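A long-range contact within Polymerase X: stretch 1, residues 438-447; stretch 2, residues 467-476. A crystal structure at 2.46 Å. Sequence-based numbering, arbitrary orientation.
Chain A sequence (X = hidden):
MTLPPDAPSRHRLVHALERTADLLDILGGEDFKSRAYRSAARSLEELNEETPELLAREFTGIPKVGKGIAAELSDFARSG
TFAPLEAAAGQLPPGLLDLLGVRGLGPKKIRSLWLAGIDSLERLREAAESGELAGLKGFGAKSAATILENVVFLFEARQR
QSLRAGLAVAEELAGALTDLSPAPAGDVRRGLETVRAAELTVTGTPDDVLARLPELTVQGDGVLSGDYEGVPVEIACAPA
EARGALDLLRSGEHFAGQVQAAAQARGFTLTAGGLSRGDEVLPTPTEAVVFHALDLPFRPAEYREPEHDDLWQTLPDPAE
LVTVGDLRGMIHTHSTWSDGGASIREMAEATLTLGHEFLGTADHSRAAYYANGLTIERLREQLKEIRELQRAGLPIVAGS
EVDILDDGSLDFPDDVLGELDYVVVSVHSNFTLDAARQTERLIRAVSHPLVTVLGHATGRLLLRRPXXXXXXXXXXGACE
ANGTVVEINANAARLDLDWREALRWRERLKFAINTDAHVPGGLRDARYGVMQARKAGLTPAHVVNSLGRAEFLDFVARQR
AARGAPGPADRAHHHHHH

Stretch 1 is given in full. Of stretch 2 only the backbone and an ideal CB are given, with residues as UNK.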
# COMPACT_ATOMS: atom_id res chain seq x y z
N GLN A 438 -19.67 2.92 -13.59
CA GLN A 438 -18.28 2.74 -13.19
C GLN A 438 -17.65 1.55 -13.90
O GLN A 438 -16.51 1.61 -14.35
CB GLN A 438 -18.19 2.55 -11.67
CG GLN A 438 -16.78 2.66 -11.12
CD GLN A 438 -16.33 4.10 -10.96
OE1 GLN A 438 -15.61 4.63 -11.81
NE2 GLN A 438 -16.75 4.74 -9.88
N THR A 439 -18.41 0.46 -14.00
CA THR A 439 -17.95 -0.73 -14.69
C THR A 439 -17.67 -0.46 -16.17
O THR A 439 -16.63 -0.85 -16.69
CB THR A 439 -18.98 -1.88 -14.57
OG1 THR A 439 -19.12 -2.25 -13.19
CG2 THR A 439 -18.52 -3.09 -15.37
N GLU A 440 -18.61 0.22 -16.83
CA GLU A 440 -18.45 0.57 -18.24
C GLU A 440 -17.21 1.44 -18.43
O GLU A 440 -16.49 1.29 -19.41
CB GLU A 440 -19.70 1.30 -18.75
CG GLU A 440 -19.67 1.64 -20.23
CD GLU A 440 -20.89 2.42 -20.68
OE1 GLU A 440 -20.73 3.40 -21.45
OE2 GLU A 440 -22.02 2.08 -20.26
N ARG A 441 -16.98 2.34 -17.48
CA ARG A 441 -15.84 3.24 -17.51
C ARG A 441 -14.52 2.47 -17.55
O ARG A 441 -13.66 2.73 -18.39
CB ARG A 441 -15.88 4.14 -16.28
CG ARG A 441 -14.63 4.97 -16.02
CD ARG A 441 -14.72 5.60 -14.63
NE ARG A 441 -13.88 6.78 -14.47
CZ ARG A 441 -13.71 7.42 -13.32
NH1 ARG A 441 -14.32 6.97 -12.23
NH2 ARG A 441 -12.94 8.49 -13.25
N LEU A 442 -14.36 1.51 -16.64
CA LEU A 442 -13.12 0.76 -16.53
C LEU A 442 -12.93 -0.26 -17.65
O LEU A 442 -11.81 -0.49 -18.10
CB LEU A 442 -13.02 0.10 -15.15
CG LEU A 442 -12.49 1.05 -14.07
CD1 LEU A 442 -13.21 0.88 -12.75
CD2 LEU A 442 -10.99 0.85 -13.89
N ILE A 443 -14.03 -0.88 -18.10
CA ILE A 443 -13.97 -1.79 -19.24
C ILE A 443 -13.46 -1.05 -20.47
O ILE A 443 -12.63 -1.57 -21.22
CB ILE A 443 -15.34 -2.39 -19.56
CG1 ILE A 443 -15.75 -3.39 -18.49
CG2 ILE A 443 -15.31 -3.08 -20.91
CD1 ILE A 443 -17.12 -3.98 -18.71
N ARG A 444 -13.95 0.17 -20.65
CA ARG A 444 -13.54 1.03 -21.76
C ARG A 444 -12.05 1.35 -21.68
O ARG A 444 -11.34 1.30 -22.69
CB ARG A 444 -14.36 2.32 -21.74
CG ARG A 444 -13.79 3.45 -22.58
CD ARG A 444 -14.59 3.66 -23.85
NE ARG A 444 -14.98 5.05 -24.02
CZ ARG A 444 -14.40 5.90 -24.86
NH1 ARG A 444 -13.41 5.50 -25.64
NH2 ARG A 444 -14.83 7.16 -24.92
N ALA A 445 -11.56 1.66 -20.49
CA ALA A 445 -10.16 2.04 -20.31
C ALA A 445 -9.19 0.88 -20.48
O ALA A 445 -8.13 1.05 -21.08
CB ALA A 445 -9.96 2.70 -18.95
N VAL A 446 -9.53 -0.29 -19.96
CA VAL A 446 -8.65 -1.46 -20.07
C VAL A 446 -8.74 -2.10 -21.45
O VAL A 446 -7.99 -3.03 -21.75
CB VAL A 446 -8.94 -2.52 -18.98
CG1 VAL A 446 -8.67 -1.96 -17.59
CG2 VAL A 446 -10.37 -3.03 -19.09
N SER A 447 -9.64 -1.60 -22.28
CA SER A 447 -9.80 -2.11 -23.65
C SER A 447 -9.01 -1.28 -24.66
O SER A 447 -9.00 -1.59 -25.85
CB SER A 447 -11.28 -2.13 -24.04
OG SER A 447 -11.99 -3.15 -23.36
N UNK A 467 -13.49 0.75 -1.59
CA UNK A 467 -13.37 1.05 -3.00
C UNK A 467 -14.70 1.48 -3.58
O UNK A 467 -15.74 1.35 -2.92
CB UNK A 467 -12.83 -0.16 -3.76
N UNK A 468 -14.68 2.01 -4.80
CA UNK A 468 -15.92 2.39 -5.46
C UNK A 468 -16.71 1.15 -5.85
O UNK A 468 -16.16 0.06 -5.99
CB UNK A 468 -15.63 3.25 -6.69
N UNK A 469 -18.02 1.33 -6.01
CA UNK A 469 -18.91 0.24 -6.41
C UNK A 469 -18.74 -0.09 -7.89
O UNK A 469 -18.99 0.75 -8.75
CB UNK A 469 -20.37 0.61 -6.12
N UNK A 470 -18.31 -1.31 -8.17
CA UNK A 470 -18.19 -1.78 -9.55
C UNK A 470 -18.30 -3.30 -9.62
O UNK A 470 -18.29 -3.98 -8.59
CB UNK A 470 -16.86 -1.32 -10.16
N UNK A 471 -18.40 -3.82 -10.83
CA UNK A 471 -18.45 -5.26 -11.06
C UNK A 471 -17.08 -5.77 -11.45
O UNK A 471 -16.75 -5.85 -12.64
CB UNK A 471 -19.48 -5.61 -12.14
N UNK A 472 -16.27 -6.12 -10.46
CA UNK A 472 -14.87 -6.45 -10.69
C UNK A 472 -14.69 -7.54 -11.75
O UNK A 472 -13.82 -7.44 -12.62
CB UNK A 472 -14.22 -6.89 -9.38
N UNK A 473 -15.52 -8.58 -11.69
CA UNK A 473 -15.40 -9.71 -12.62
C UNK A 473 -15.57 -9.30 -14.08
O UNK A 473 -14.86 -9.80 -14.96
CB UNK A 473 -16.44 -10.78 -12.27
N UNK A 474 -16.50 -8.39 -14.34
CA UNK A 474 -16.68 -7.85 -15.69
C UNK A 474 -15.42 -7.12 -16.14
O UNK A 474 -14.94 -7.32 -17.26
CB UNK A 474 -17.88 -6.91 -15.74
N UNK A 475 -14.88 -6.28 -15.26
CA UNK A 475 -13.69 -5.49 -15.58
C UNK A 475 -12.48 -6.40 -15.83
O UNK A 475 -11.77 -6.23 -16.81
CB UNK A 475 -13.39 -4.51 -14.45
N UNK A 476 -12.27 -7.36 -14.93
CA UNK A 476 -11.17 -8.30 -15.07
C UNK A 476 -11.29 -9.12 -16.35
O UNK A 476 -10.29 -9.42 -17.00
CB UNK A 476 -11.11 -9.23 -13.86

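Stretch 1 is helical over most of its length, and stretch 2 approaches it first as a loop and then, from 472, as a helix running nearly parallel to it, with axes 9.0 Å apart and crossing at -16°.

Position 467 lies beyond the reach of stretch 1. Its phi/psi of -74/169 is open to almost any residue, so the contact sets no preference; the deposited residue is Gly 467.

At 468 the CA-to-CB bond points toward the helix, and the ideal CB lies 3.7 Å from NE2 of Gln 438. Further along are the flat amide of that glutamine and the methyls of Leu 442, a setting for a long aliphatic or an aromatic side chain. Tyr 468 occupies it. CD of Gln 438 lies over one face of the ring, and the ring atom CE2 is 3.9 Å from CD1 of Leu 442. The hydroxyl is hydrogen-bonded elsewhere in the structure.

The bond at 469 points sideways, with nothing of stretch 1 within 5.5 Å of the ideal CB, so stretch 1 sets no demand here and many residues would do. It is Ala 469, whose contribution comes from the backbone: a water accepts from Gln 438 NE2 (2.8 Å from the water O) and its O sits 2.8 Å from Ala 469 O, placed to donate to it, which links the two stretches.

Position 470 points toward stretch 1, in an extended conformation (-154/170). Its ideal CB is 3.9 Å from OG1 of Thr 439, 4.1 Å from CG of Gln 438 and 5.0 Å from CD1 of Leu 442. The last two offer an apolar surface, suiting leucine, isoleucine, valine or methionine. Leu 470 sends CD1 to within 3.5 Å of Leu 442 CD1, a tight methyl contact.

At 471 the bond is sideways, and the backbone is about to enter a helix. Its amide donates to Thr 439 OG1, with N and OG1 2.9 Å apart and an angle of 162°, tying the start of this helix to the other. Aspartate, asparagine, serine or threonine commonly suit such an N-cap position; Asp 471 fills it, its CB 3.5 Å from Thr 439 OG1.

Positions 472 and 473 make no contact here: the first points away and the second is out of reach. Both have helical backbone angles, and many residues would serve. They are Leu 472 and Asp 473.

At 474 the bond points toward the helix, and the ideal CB is already 3.9 Å from CG2 of Thr 439 and 4.2 Å from CD1 of Ile 443. A small apolar residue fits this close approach, and Ala 474 meets both methyls with its CB alone.

Position 475 points sideways, its CA 5.2 Å from CA of Ile 443, beside Leu 442 and Ile 443. A compact branched aliphatic suits such close backbones. Val 475, with chi1 in t, brings CG2 to 4.0 Å from Leu 442 CB and 4.4 Å from Ile 443 CG1.

Position 476 points away and leaves the choice open; it is Leu 476.

Stretch 2, residues 467-476: GYALDLDAVL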
# COMPACT_ATOMS: atom_id res chain seq x y z
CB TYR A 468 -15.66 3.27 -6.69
CG TYR A 468 -14.38 2.96 -7.44
CD1 TYR A 468 -13.30 3.84 -7.40
CD2 TYR A 468 -14.26 1.80 -8.19
CE1 TYR A 468 -12.13 3.56 -8.09
CE2 TYR A 468 -13.09 1.51 -8.88
CZ TYR A 468 -12.03 2.39 -8.82
OH TYR A 468 -10.87 2.11 -9.50
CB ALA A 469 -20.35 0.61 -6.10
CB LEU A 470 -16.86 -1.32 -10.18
CG LEU A 470 -15.62 -2.19 -9.96
CD1 LEU A 470 -14.44 -1.67 -10.76
CD2 LEU A 470 -15.27 -2.27 -8.48
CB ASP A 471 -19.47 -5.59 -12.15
CG ASP A 471 -19.52 -7.07 -12.46
OD1 ASP A 471 -19.04 -7.88 -11.64
OD2 ASP A 471 -20.06 -7.42 -13.54
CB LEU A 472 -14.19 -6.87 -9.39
CG LEU A 472 -12.83 -6.24 -9.06
CD1 LEU A 472 -11.96 -7.26 -8.34
CD2 LEU A 472 -12.12 -5.72 -10.30
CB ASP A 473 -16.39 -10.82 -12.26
CG ASP A 473 -15.89 -11.71 -11.13
OD1 ASP A 473 -16.55 -12.73 -10.83
OD2 ASP A 473 -14.83 -11.39 -10.54
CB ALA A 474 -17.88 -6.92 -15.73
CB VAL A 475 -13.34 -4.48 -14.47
CG1 VAL A 475 -12.05 -3.76 -14.81
CG2 VAL A 475 -14.47 -3.49 -14.29
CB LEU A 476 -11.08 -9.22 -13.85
CG LEU A 476 -10.68 -8.56 -12.53
CD1 LEU A 476 -10.43 -9.61 -11.45
CD2 LEU A 476 -9.44 -7.71 -12.73
O HOH W 1 -18.55 3.46 -8.09
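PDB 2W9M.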